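Long-range contacts in ThiJ/PfpI family protein (Francisella tularensis subsp. novicida, PDB 4P5P), which is an Hsp31-like member of the DJ-1/PfpI family, possibly with glyoxalase III activity, and is regarded as a virulence factor: residues Leu5-Ser10 and Trp106-Asn111; Leu23-Leu28 and Ile52-Asn57; Gly100-Met105 and Asp170-Ser175; Lys153-Phe158 and Ile203-Asn208. All coordinates share one frame; numbering follows the deposited sequence.

Interaction 1 (Leu5-Ser10 and Trp106-Asn111); sequences LMVTTS and WDFPNN
F108 brings the outer edge of its ring up to the backbone of V7, T8 and T9. V7 O and T8 C lie at the edge near the ring plane, CE1 stands 3.7 Å from T8 C, and T9 N meets CE1 obliquely. At the tip of the ring F108 CZ packs on V7 CG1 at 4.3 Å, a loose contact between a flat group and a branched one. The residue before it, D107, grips the chain where strand 2-8 gives way to loop. The T9 hydroxyl OG1 donates to D107 OD1 over 2.8 Å, reaching the syn side from 28° out of the carboxylate plane. The amide N of S10 meets the syn lone pair of D107 OD2 at 2.8 Å, nearly straight at 165°. T9 points OG1 at the acid because it stands anti to its own backbone N (chi1 -172°); the same oxygen also accepts from H11 N. The serine hydroxyl OG is bonded to M48 N instead, and W106 stacks on H11. An aspartate suits this place because its two oxygens can take one donor each, and two donors meeting a partly exposed carboxylate would be expected to favour its charged form.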
loop_
_atom_site.group_PDB
_atom_site.type_symbol
_atom_site.label_atom_id
_atom_site.label_comp_id
_atom_site.label_asym_id
_atom_site.label_seq_id
_atom_site.Cartn_x
_atom_site.Cartn_y
_atom_site.Cartn_z
ATOM N N LEU A 5 0.741 11.233 0.228
ATOM C CA LEU A 5 0.109 10.568 1.371
ATOM C C LEU A 5 0.393 9.069 1.332
ATOM O O LEU A 5 0.041 8.400 0.370
ATOM C CB LEU A 5 -1.399 10.824 1.376
ATOM C CG LEU A 5 -2.137 10.269 2.596
ATOM C CD1 LEU A 5 -1.737 11.025 3.837
ATOM C CD2 LEU A 5 -3.617 10.328 2.367
ATOM N N MET A 6 1.017 8.549 2.378
ATOM C CA MET A 6 1.263 7.122 2.510
ATOM C C MET A 6 0.317 6.586 3.578
ATOM O O MET A 6 0.153 7.205 4.638
ATOM C CB MET A 6 2.726 6.839 2.867
ATOM C CG MET A 6 3.703 7.231 1.766
ATOM S SD MET A 6 5.371 6.608 2.055
ATOM C CE MET A 6 5.146 4.861 1.765
ATOM N N VAL A 7 -0.304 5.449 3.273
ATOM C CA VAL A 7 -1.350 4.847 4.082
ATOM C C VAL A 7 -0.990 3.427 4.510
ATOM O O VAL A 7 -0.633 2.588 3.687
ATOM C CB VAL A 7 -2.687 4.792 3.297
ATOM C CG1 VAL A 7 -3.804 4.211 4.145
ATOM C CG2 VAL A 7 -3.084 6.173 2.813
ATOM N N THR A 8 -1.128 3.149 5.808
ATOM C CA THR A 8 -0.872 1.822 6.350
ATOM C C THR A 8 -2.118 1.199 6.932
ATOM O O THR A 8 -3.074 1.897 7.295
ATOM C CB THR A 8 0.162 1.818 7.481
ATOM O OG1 THR A 8 -0.459 2.284 8.688
ATOM C CG2 THR A 8 1.368 2.679 7.142
ATOM N N THR A 9 -2.083 -0.123 7.023
ATOM C CA THR A 9 -3.057 -0.873 7.788
ATOM C C THR A 9 -3.012 -0.520 9.279
ATOM O O THR A 9 -1.999 -0.022 9.774
ATOM C CB THR A 9 -2.815 -2.396 7.613
ATOM O OG1 THR A 9 -3.876 -3.138 8.211
ATOM C CG2 THR A 9 -1.499 -2.805 8.247
ATOM N N SER A 10 -4.126 -0.809 9.967
ATOM C CA SER A 10 -4.227 -0.748 11.428
ATOM C C SER A 10 -4.547 -2.123 12.026
ATOM O O SER A 10 -4.697 -2.266 13.249
ATOM C CB SER A 10 -5.304 0.265 11.839
ATOM O OG SER A 10 -4.871 1.589 11.571
ATOM N N TRP A 106 -7.606 -7.181 5.801
ATOM C CA TRP A 106 -8.769 -7.109 6.688
ATOM C C TRP A 106 -9.320 -5.697 6.872
ATOM O O TRP A 106 -10.446 -5.556 7.338
ATOM C CB TRP A 106 -8.429 -7.695 8.061
ATOM C CG TRP A 106 -8.362 -9.190 8.059
ATOM C CD1 TRP A 106 -9.407 -10.050 8.217
ATOM C CD2 TRP A 106 -7.194 -10.008 7.887
ATOM N NE1 TRP A 106 -8.969 -11.352 8.153
ATOM C CE2 TRP A 106 -7.616 -11.358 7.955
ATOM C CE3 TRP A 106 -5.835 -9.738 7.685
ATOM C CZ2 TRP A 106 -6.728 -12.431 7.828
ATOM C CZ3 TRP A 106 -4.953 -10.813 7.563
ATOM C CH2 TRP A 106 -5.405 -12.139 7.635
ATOM N N ASP A 107 -8.557 -4.657 6.539
ATOM C CA ASP A 107 -9.108 -3.303 6.704
ATOM C C ASP A 107 -8.939 -2.353 5.518
ATOM O O ASP A 107 -9.444 -1.235 5.570
ATOM C CB ASP A 107 -8.563 -2.628 7.986
ATOM C CG ASP A 107 -7.069 -2.335 7.967
ATOM O OD1 ASP A 107 -6.349 -2.740 7.041
ATOM O OD2 ASP A 107 -6.612 -1.684 8.936
ATOM N N PHE A 108 -8.331 -2.792 4.419
ATOM C CA PHE A 108 -8.297 -1.944 3.223
ATOM C C PHE A 108 -9.497 -2.100 2.272
ATOM O O PHE A 108 -9.997 -1.096 1.773
ATOM C CB PHE A 108 -7.023 -2.201 2.405
ATOM C CG PHE A 108 -5.798 -1.424 2.853
ATOM C CD1 PHE A 108 -5.743 -0.765 4.070
ATOM C CD2 PHE A 108 -4.682 -1.377 2.022
ATOM C CE1 PHE A 108 -4.612 -0.046 4.431
ATOM C CE2 PHE A 108 -3.566 -0.686 2.378
ATOM C CZ PHE A 108 -3.517 -0.008 3.576
ATOM N N PRO A 109 -9.928 -3.347 1.974
ATOM C CA PRO A 109 -10.854 -3.518 0.838
ATOM C C PRO A 109 -12.158 -2.735 0.922
ATOM O O PRO A 109 -12.678 -2.278 -0.094
ATOM C CB PRO A 109 -11.178 -5.019 0.860
ATOM C CG PRO A 109 -10.092 -5.658 1.585
ATOM C CD PRO A 109 -9.534 -4.643 2.555
ATOM N N ASN A 110 -12.699 -2.614 2.125
ATOM C CA ASN A 110 -14.042 -2.058 2.271
ATOM C C ASN A 110 -14.030 -0.692 2.957
ATOM O O ASN A 110 -15.071 -0.171 3.345
ATOM C CB ASN A 110 -14.903 -3.073 3.010
ATOM C CG ASN A 110 -15.064 -4.366 2.211
ATOM O OD1 ASN A 110 -15.385 -4.328 1.032
ATOM N ND2 ASN A 110 -14.734 -5.501 2.817
ATOM N N ASN A 111 -12.854 -0.074 3.044
ATOM C CA ASN A 111 -12.743 1.209 3.719
ATOM C C ASN A 111 -13.312 2.348 2.871
ATOM O O ASN A 111 -12.823 2.606 1.768
ATOM C CB ASN A 111 -11.289 1.506 4.061
ATOM C CG ASN A 111 -11.145 2.735 4.922
ATOM O OD1 ASN A 111 -11.093 3.857 4.413
ATOM N ND2 ASN A 111 -11.106 2.538 6.240
#

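Interaction 2 (Leu23-Leu28 and Ile52-Asn57); sequences LWLSEL and IPIDPN
L23 meets the loop 52-57 through both of its backbone polar atoms. Its N donates to P53 O over 2.8 Å, close to straight at 170°, and its O accepts from D55 N over 2.9 Å, so that the two bonds straddle I54. P53 can serve as an acceptor although its own nitrogen has no proton to give. Around this bridge the side chains close up loosely: CD2 of L23 rests against CG2 of I52 at 4.1 Å, and CB of L25 lies 4.2 Å from CG2 of I54. With CG anti to the backbone N (chi1 -165°), the far end of the W24 indole comes near N57, CZ3 lying 4.1 Å from its CB, the ring and the amide plane turned 41° apart. The bonding is that of a single parallel beta bridge. It joins two loops that follow the C-terminal ends of neighbouring parallel strands of a flavodoxin-like sheet, 2-8 and 40-46; the first leads into helix 26-35. Farther out, D55 shapes its own loop: its OD1 accepts from N57 N at 2.9 Å, an Asx turn, while its OD2 is bonded to T21 OG1. S58 OG ties the loops again, bonded to both D55 O and L25 N. M79 of helix 73-80 touches L23, I52 and I54, giving the branched side chains an apolar partner.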
loop_
_atom_site.group_PDB
_atom_site.type_symbol
_atom_site.label_atom_id
_atom_site.label_comp_id
_atom_site.label_asym_id
_atom_site.label_seq_id
_atom_site.Cartn_x
_atom_site.Cartn_y
_atom_site.Cartn_z
ATOM N N LEU A 23 1.573 -3.980 9.189
ATOM C CA LEU A 23 2.370 -3.400 8.123
ATOM C C LEU A 23 3.648 -4.186 7.859
ATOM O O LEU A 23 4.315 -4.621 8.799
ATOM C CB LEU A 23 2.728 -1.961 8.492
ATOM C CG LEU A 23 3.816 -1.250 7.687
ATOM C CD1 LEU A 23 3.325 -0.886 6.298
ATOM C CD2 LEU A 23 4.261 -0.011 8.442
ATOM N N TRP A 24 3.990 -4.339 6.576
ATOM C CA TRP A 24 5.319 -4.832 6.205
ATOM C C TRP A 24 6.242 -3.618 6.191
ATOM O O TRP A 24 6.180 -2.800 5.273
ATOM C CB TRP A 24 5.321 -5.537 4.847
ATOM C CG TRP A 24 6.587 -6.329 4.672
ATOM C CD1 TRP A 24 7.779 -5.879 4.189
ATOM C CD2 TRP A 24 6.795 -7.692 5.050
ATOM N NE1 TRP A 24 8.719 -6.887 4.231
ATOM C CE2 TRP A 24 8.133 -8.009 4.756
ATOM C CE3 TRP A 24 5.977 -8.674 5.611
ATOM C CZ2 TRP A 24 8.664 -9.274 4.996
ATOM C CZ3 TRP A 24 6.507 -9.922 5.849
ATOM C CH2 TRP A 24 7.833 -10.208 5.546
ATOM N N LEU A 25 7.066 -3.472 7.226
ATOM C CA LEU A 25 7.689 -2.176 7.499
ATOM C C LEU A 25 8.453 -1.559 6.334
ATOM O O LEU A 25 8.316 -0.370 6.079
ATOM C CB LEU A 25 8.621 -2.288 8.699
ATOM C CG LEU A 25 9.208 -0.966 9.203
ATOM C CD1 LEU A 25 8.108 0.057 9.514
ATOM C CD2 LEU A 25 10.086 -1.192 10.406
ATOM N N SER A 26 9.231 -2.351 5.599
ATOM C CA SER A 26 10.038 -1.769 4.534
ATOM C C SER A 26 9.202 -1.231 3.368
ATOM O O SER A 26 9.710 -0.462 2.574
ATOM C CB SER A 26 11.058 -2.787 4.007
ATOM O OG SER A 26 10.421 -3.924 3.448
ATOM N N GLU A 27 7.938 -1.634 3.255
ATOM C CA GLU A 27 7.075 -1.081 2.216
ATOM C C GLU A 27 6.584 0.323 2.555
ATOM O O GLU A 27 6.056 1.016 1.688
ATOM C CB GLU A 27 5.901 -2.020 1.956
ATOM C CG GLU A 27 6.402 -3.291 1.260
ATOM C CD GLU A 27 5.385 -4.378 1.109
ATOM O OE1 GLU A 27 5.775 -5.466 0.637
ATOM O OE2 GLU A 27 4.220 -4.177 1.454
ATOM N N LEU A 28 6.760 0.716 3.822
ATOM C CA LEU A 28 6.627 2.104 4.232
ATOM C C LEU A 28 7.981 2.802 4.141
ATOM O O LEU A 28 8.102 3.844 3.498
ATOM C CB LEU A 28 6.061 2.204 5.660
ATOM C CG LEU A 28 6.002 3.608 6.275
ATOM C CD1 LEU A 28 5.115 4.549 5.450
ATOM C CD2 LEU A 28 5.510 3.546 7.705
ATOM N N ILE A 52 0.567 1.992 14.835
ATOM C CA ILE A 52 0.617 1.263 13.579
ATOM C C ILE A 52 1.243 -0.104 13.853
ATOM O O ILE A 52 2.404 -0.185 14.240
ATOM C CB ILE A 52 1.421 2.025 12.499
ATOM C CG1 ILE A 52 0.732 3.356 12.173
ATOM C CG2 ILE A 52 1.551 1.164 11.237
ATOM C CD1 ILE A 52 1.442 4.227 11.144
ATOM N N PRO A 53 0.475 -1.188 13.646
ATOM C CA PRO A 53 1.034 -2.511 13.926
ATOM C C PRO A 53 2.043 -2.938 12.865
ATOM O O PRO A 53 1.816 -2.716 11.667
ATOM C CB PRO A 53 -0.197 -3.418 13.916
ATOM C CG PRO A 53 -1.125 -2.773 12.965
ATOM C CD PRO A 53 -0.899 -1.277 13.122
ATOM N N ILE A 54 3.148 -3.533 13.309
ATOM C CA ILE A 54 4.182 -4.020 12.400
ATOM C C ILE A 54 4.190 -5.549 12.400
ATOM O O ILE A 54 4.251 -6.184 13.450
ATOM C CB ILE A 54 5.562 -3.477 12.795
ATOM C CG1 ILE A 54 5.556 -1.954 12.684
ATOM C CG2 ILE A 54 6.669 -4.087 11.911
ATOM C CD1 ILE A 54 6.764 -1.308 13.293
ATOM N N ASP A 55 4.107 -6.152 11.222
ATOM C CA ASP A 55 4.185 -7.611 11.160
ATOM C C ASP A 55 5.581 -8.029 11.612
ATOM O O ASP A 55 6.559 -7.576 11.048
ATOM C CB ASP A 55 3.886 -8.123 9.757
ATOM C CG ASP A 55 3.752 -9.640 9.713
ATOM O OD1 ASP A 55 4.604 -10.336 10.305
ATOM O OD2 ASP A 55 2.787 -10.131 9.095
ATOM N N PRO A 56 5.685 -8.871 12.650
ATOM C CA PRO A 56 7.035 -9.178 13.148
ATOM C C PRO A 56 7.940 -9.828 12.100
ATOM O O PRO A 56 9.160 -9.686 12.153
ATOM C CB PRO A 56 6.773 -10.141 14.317
ATOM C CG PRO A 56 5.392 -10.658 14.106
ATOM C CD PRO A 56 4.641 -9.540 13.449
ATOM N N ASN A 57 7.353 -10.533 11.148
ATOM C CA ASN A 57 8.167 -11.151 10.130
ATOM C C ASN A 57 8.887 -10.108 9.274
ATOM O O ASN A 57 9.909 -10.407 8.670
ATOM C CB ASN A 57 7.314 -12.084 9.265
ATOM C CG ASN A 57 6.946 -13.387 9.990
ATOM O OD1 ASN A 57 7.745 -13.936 10.755
ATOM N ND2 ASN A 57 5.740 -13.886 9.741
#

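Interaction 3 (Gly100-Met105 and Asp170-Ser175); sequences GGHGTM and DVVPFS
The F174 ring has the methyl CE of M105 over one face, 3.6 Å from the ring centroid and 17° off the normal, a CH-pi contact. The sulfur of M105 stands obliquely to the same ring, with SD 4.5 Å from the centroid, so the pair is also a Met-aromatic contact. The other flat group, the H102 imidazole, takes V172 at its edge: CG1 lies in the ring plane, 3.7 Å from CD2. The ring of H133 also meets that of H102. Methionine suits the middle of this contact because its chain is flexible. Bent at both chi2 (-69°) and chi3 (-80°), it brings the methyl over the ring face and also to within 3.1 Å of F174 O, measured from CE, a tight fit. Its CB packs on CD of P173 at 3.9 Å, and CE also reaches CB of V172 at 4.2 Å. Within the turn, G101 O accepts from both the hydroxyl OG1 and the N of T104. G101 has a positive phi, a conformation easy for glycine, and its N is bonded to OD2 of the 3-sulfinoalanine at position 132, so this turn borders the modified cysteine. H102 NE2 is held by E163 of helix 160-165. Beyond the loop lies helix 176-182, whose L176 touches M105 and whose S179 touches F174; S175 caps its first turn by bonding D178 N.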
loop_
_atom_site.group_PDB
_atom_site.type_symbol
_atom_site.label_atom_id
_atom_site.label_comp_id
_atom_site.label_asym_id
_atom_site.label_seq_id
_atom_site.Cartn_x
_atom_site.Cartn_y
_atom_site.Cartn_z
ATOM N N GLY A 100 1.918 -2.326 2.141
ATOM C CA GLY A 100 1.368 -3.656 2.334
ATOM C C GLY A 100 1.596 -4.237 3.718
ATOM O O GLY A 100 1.680 -3.505 4.706
ATOM N N GLY A 101 1.756 -5.558 3.773
ATOM C CA GLY A 101 1.607 -6.311 5.004
ATOM C C GLY A 101 0.243 -6.981 4.981
ATOM O O GLY A 101 -0.718 -6.445 4.431
ATOM N N HIS A 102 0.147 -8.163 5.569
ATOM C CA HIS A 102 -1.103 -8.912 5.518
ATOM C C HIS A 102 -2.267 -8.218 6.225
ATOM O O HIS A 102 -3.413 -8.479 5.891
ATOM C CB HIS A 102 -0.905 -10.302 6.107
ATOM C CG HIS A 102 -0.270 -11.275 5.164
ATOM N ND1 HIS A 102 1.099 -11.434 5.071
ATOM C CD2 HIS A 102 -0.812 -12.130 4.265
ATOM C CE1 HIS A 102 1.366 -12.373 4.179
ATOM N NE2 HIS A 102 0.223 -12.811 3.678
ATOM N N GLY A 103 -1.986 -7.313 7.161
ATOM C CA GLY A 103 -3.062 -6.639 7.878
ATOM C C GLY A 103 -4.039 -5.961 6.940
ATOM O O GLY A 103 -5.243 -5.905 7.207
ATOM N N THR A 104 -3.515 -5.459 5.829
ATOM C CA THR A 104 -4.306 -4.753 4.822
ATOM C C THR A 104 -5.486 -5.566 4.296
ATOM O O THR A 104 -6.489 -4.994 3.860
ATOM C CB THR A 104 -3.448 -4.358 3.604
ATOM O OG1 THR A 104 -2.900 -5.538 3.004
ATOM C CG2 THR A 104 -2.307 -3.434 3.986
ATOM N N MET A 105 -5.367 -6.890 4.311
ATOM C CA MET A 105 -6.412 -7.740 3.754
ATOM C C MET A 105 -7.707 -7.629 4.546
ATOM O O MET A 105 -8.780 -7.915 4.013
ATOM C CB MET A 105 -5.942 -9.194 3.702
ATOM C CG MET A 105 -4.791 -9.398 2.742
ATOM S SD MET A 105 -5.241 -9.216 0.999
ATOM C CE MET A 105 -5.996 -10.799 0.655
ATOM N N ASP A 170 -4.853 -20.185 3.088
ATOM C CA ASP A 170 -6.070 -20.536 3.812
ATOM C C ASP A 170 -6.309 -19.662 5.053
ATOM O O ASP A 170 -7.273 -19.870 5.792
ATOM C CB ASP A 170 -6.016 -22.016 4.218
ATOM C CG ASP A 170 -7.371 -22.560 4.614
ATOM O OD1 ASP A 170 -8.184 -22.843 3.708
ATOM O OD2 ASP A 170 -7.623 -22.708 5.829
ATOM N N VAL A 171 -5.445 -18.676 5.273
ATOM C CA VAL A 171 -5.607 -17.761 6.402
ATOM C C VAL A 171 -6.177 -16.417 5.939
ATOM O O VAL A 171 -7.010 -15.815 6.623
ATOM C CB VAL A 171 -4.267 -17.535 7.135
ATOM C CG1 VAL A 171 -4.461 -16.622 8.328
ATOM C CG2 VAL A 171 -3.670 -18.875 7.585
ATOM N N VAL A 172 -5.728 -15.949 4.779
ATOM C CA VAL A 172 -6.209 -14.676 4.255
ATOM C C VAL A 172 -7.694 -14.827 3.919
ATOM O O VAL A 172 -8.145 -15.927 3.591
ATOM C CB VAL A 172 -5.402 -14.203 3.016
ATOM C CG1 VAL A 172 -3.998 -13.748 3.421
ATOM C CG2 VAL A 172 -5.351 -15.293 1.936
ATOM N N PRO A 173 -8.471 -13.734 4.039
ATOM C CA PRO A 173 -9.928 -13.816 3.871
ATOM C C PRO A 173 -10.373 -13.995 2.416
ATOM O O PRO A 173 -11.511 -14.369 2.159
ATOM C CB PRO A 173 -10.414 -12.480 4.442
ATOM C CG PRO A 173 -9.245 -11.548 4.283
ATOM C CD PRO A 173 -8.023 -12.382 4.424
ATOM N N PHE A 174 -9.471 -13.739 1.480
ATOM C CA PHE A 174 -9.741 -13.883 0.056
ATOM C C PHE A 174 -8.386 -13.871 -0.629
ATOM O O PHE A 174 -7.394 -13.470 -0.026
ATOM C CB PHE A 174 -10.642 -12.757 -0.471
ATOM C CG PHE A 174 -10.034 -11.389 -0.336
ATOM C CD1 PHE A 174 -10.201 -10.660 0.828
ATOM C CD2 PHE A 174 -9.282 -10.841 -1.361
ATOM C CE1 PHE A 174 -9.630 -9.402 0.973
ATOM C CE2 PHE A 174 -8.715 -9.588 -1.231
ATOM C CZ PHE A 174 -8.888 -8.865 -0.050
ATOM N N SER A 175 -8.340 -14.347 -1.867
ATOM C CA SER A 175 -7.132 -14.275 -2.668
ATOM C C SER A 175 -7.067 -12.909 -3.343
ATOM O O SER A 175 -7.959 -12.533 -4.107
ATOM C CB SER A 175 -7.099 -15.396 -3.713
ATOM O OG SER A 175 -6.353 -14.998 -4.845
#

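Interaction 4 (Lys153-Phe158 and Ile203-Asn208); sequences KEVTGF and IITAQN
The segments 153-158 and 203-208 run the same way, 29° apart, and close to 4.0 Å between the CA atoms of G157 and Q207, yet no backbone-to-backbone hydrogen bond joins them. They belong to different sheets of this flavodoxin-like fold: 203-206 is a strand of the main sheet, whereas 154-155 pairs with 186-187 in a small parallel one. The join is made by T205. Its OG1 accepts from T156 N at 2.9 Å along a nearly straight line (168°), a reach made possible by chi1 of 53°, which sets the hydroxyl between its own N and carbonyl carbon. A water extends the join, lying 2.8 Å from T205 OG1 and also bonded to E154 O and I203 O, two carbonyls that face each other across the gap. T156 turns its methyl to the main strand, CG2 lying 3.6 Å from T205 O, while its OG1 bonds S188 O. Q207 crosses T156 at about a right angle, and its amide is tied to A190 N and E162. Glycine suits position G157, where phi is positive and the two segments come closest. Just beyond, F158 CA makes a weak C-H...O contact with Q207 O at 3.2 Å.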
loop_
_atom_site.group_PDB
_atom_site.type_symbol
_atom_site.label_atom_id
_atom_site.label_comp_id
_atom_site.label_asym_id
_atom_site.label_seq_id
_atom_site.Cartn_x
_atom_site.Cartn_y
_atom_site.Cartn_z
ATOM N N LYS A 153 -7.371 -2.366 -16.523
ATOM C CA LYS A 153 -6.043 -1.815 -16.273
ATOM C C LYS A 153 -5.067 -2.911 -15.873
ATOM O O LYS A 153 -5.438 -3.886 -15.226
ATOM C CB LYS A 153 -6.115 -0.721 -15.209
ATOM C CG LYS A 153 -6.876 0.501 -15.722
ATOM C CD LYS A 153 -6.758 1.702 -14.822
ATOM C CE LYS A 153 -7.431 2.925 -15.448
ATOM N NZ LYS A 153 -8.876 2.697 -15.752
ATOM N N GLU A 154 -3.816 -2.741 -16.295
ATOM C CA GLU A 154 -2.755 -3.671 -15.949
ATOM C C GLU A 154 -2.273 -3.410 -14.532
ATOM O O GLU A 154 -1.838 -2.305 -14.210
ATOM C CB GLU A 154 -1.602 -3.556 -16.941
ATOM C CG GLU A 154 -2.077 -3.783 -18.361
ATOM C CD GLU A 154 -0.957 -3.880 -19.360
ATOM O OE1 GLU A 154 -1.257 -3.969 -20.572
ATOM O OE2 GLU A 154 0.219 -3.868 -18.941
ATOM N N VAL A 155 -2.394 -4.431 -13.696
ATOM C CA VAL A 155 -1.984 -4.362 -12.302
ATOM C C VAL A 155 -1.209 -5.611 -11.898
ATOM O O VAL A 155 -1.236 -6.646 -12.585
ATOM C CB VAL A 155 -3.202 -4.209 -11.336
ATOM C CG1 VAL A 155 -4.065 -3.021 -11.714
ATOM C CG2 VAL A 155 -4.041 -5.495 -11.293
ATOM N N THR A 156 -0.506 -5.498 -10.779
ATOM C CA THR A 156 0.023 -6.647 -10.073
ATOM C C THR A 156 -0.270 -6.479 -8.588
ATOM O O THR A 156 -1.056 -5.598 -8.202
ATOM C CB THR A 156 1.545 -6.823 -10.333
ATOM O OG1 THR A 156 1.992 -8.069 -9.790
ATOM C CG2 THR A 156 2.350 -5.677 -9.733
ATOM N N GLY A 157 0.346 -7.328 -7.775
ATOM C CA GLY A 157 0.102 -7.389 -6.343
ATOM C C GLY A 157 0.567 -8.751 -5.866
ATOM O O GLY A 157 0.964 -9.577 -6.684
ATOM N N PHE A 158 0.540 -8.990 -4.557
ATOM C CA PHE A 158 1.057 -10.233 -3.986
ATOM C C PHE A 158 0.397 -11.445 -4.656
ATOM O O PHE A 158 -0.826 -11.570 -4.673
ATOM C CB PHE A 158 0.824 -10.238 -2.474
ATOM C CG PHE A 158 1.739 -11.150 -1.700
ATOM C CD1 PHE A 158 3.051 -10.779 -1.423
ATOM C CD2 PHE A 158 1.284 -12.360 -1.219
ATOM C CE1 PHE A 158 3.884 -11.610 -0.684
ATOM C CE2 PHE A 158 2.106 -13.183 -0.485
ATOM C CZ PHE A 158 3.407 -12.807 -0.216
ATOM N N ILE A 203 -1.945 4.589 -12.114
ATOM C CA ILE A 203 -2.148 3.599 -11.071
ATOM C C ILE A 203 -0.935 2.678 -11.110
ATOM O O ILE A 203 -0.735 1.950 -12.082
ATOM C CB ILE A 203 -3.439 2.793 -11.274
ATOM C CG1 ILE A 203 -4.648 3.729 -11.213
ATOM C CG2 ILE A 203 -3.542 1.688 -10.214
ATOM C CD1 ILE A 203 -5.961 3.084 -11.639
ATOM N N ILE A 204 -0.135 2.724 -10.056
ATOM C CA ILE A 204 1.131 2.026 -9.994
ATOM C C ILE A 204 1.028 0.941 -8.941
ATOM O O ILE A 204 0.778 1.230 -7.774
ATOM C CB ILE A 204 2.284 2.990 -9.663
ATOM C CG1 ILE A 204 2.369 4.065 -10.754
ATOM C CG2 ILE A 204 3.597 2.226 -9.550
ATOM C CD1 ILE A 204 3.275 5.222 -10.409
ATOM N N THR A 205 1.202 -0.304 -9.349
ATOM C CA THR A 205 1.138 -1.418 -8.420
ATOM C C THR A 205 2.440 -2.220 -8.450
ATOM O O THR A 205 3.175 -2.216 -9.439
ATOM C CB THR A 205 -0.071 -2.345 -8.715
ATOM O OG1 THR A 205 -0.065 -2.750 -10.087
ATOM C CG2 THR A 205 -1.400 -1.635 -8.443
ATOM N N ALA A 206 2.738 -2.869 -7.337
ATOM C CA ALA A 206 3.995 -3.588 -7.163
ATOM C C ALA A 206 3.704 -4.891 -6.435
ATOM O O ALA A 206 2.768 -4.983 -5.646
ATOM C CB ALA A 206 5.002 -2.742 -6.402
ATOM N N GLN A 207 4.499 -5.914 -6.716
ATOM C CA GLN A 207 4.122 -7.273 -6.358
ATOM C C GLN A 207 4.444 -7.690 -4.918
ATOM O O GLN A 207 3.653 -8.386 -4.297
ATOM C CB GLN A 207 4.804 -8.233 -7.328
ATOM C CG GLN A 207 4.418 -9.684 -7.153
ATOM C CD GLN A 207 5.006 -10.551 -8.242
ATOM O OE1 GLN A 207 5.194 -10.094 -9.370
ATOM N NE2 GLN A 207 5.308 -11.800 -7.913
ATOM N N ASN A 208 5.594 -7.266 -4.398
ATOM C CA ASN A 208 6.167 -7.879 -3.205
ATOM C C ASN A 208 7.168 -6.922 -2.543
ATOM O O ASN A 208 7.443 -5.856 -3.079
ATOM C CB ASN A 208 6.812 -9.217 -3.596
ATOM C CG ASN A 208 7.759 -9.077 -4.757
ATOM O OD1 ASN A 208 8.449 -8.066 -4.882
ATOM N ND2 ASN A 208 7.782 -10.084 -5.645
HETATM O O HOH W 1 -1.012 -0.858 -11.971
#

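Interactions 1, 3 and 4 are buried, whereas interaction 2 lies partly at the surface. Interactions 1 and 3 share helix 104-107 and meet where T9 OG1 comes close to G103 O. Interactions 2 and 3 meet through a probable bond from W24 N to G100 O. Interactions 1 and 4 both reach the main sheet, but their nearest atoms are about 11 Å apart. The chemistry differs with place: a carboxylate takes two donors at the end of strand 2-8, backbone bonds join two loops in interaction 2, interaction 3 has no hydrogen bond across it and relies on methionine and aromatic packing, and interaction 4 relies on a hydroxyl and a water between two sheets.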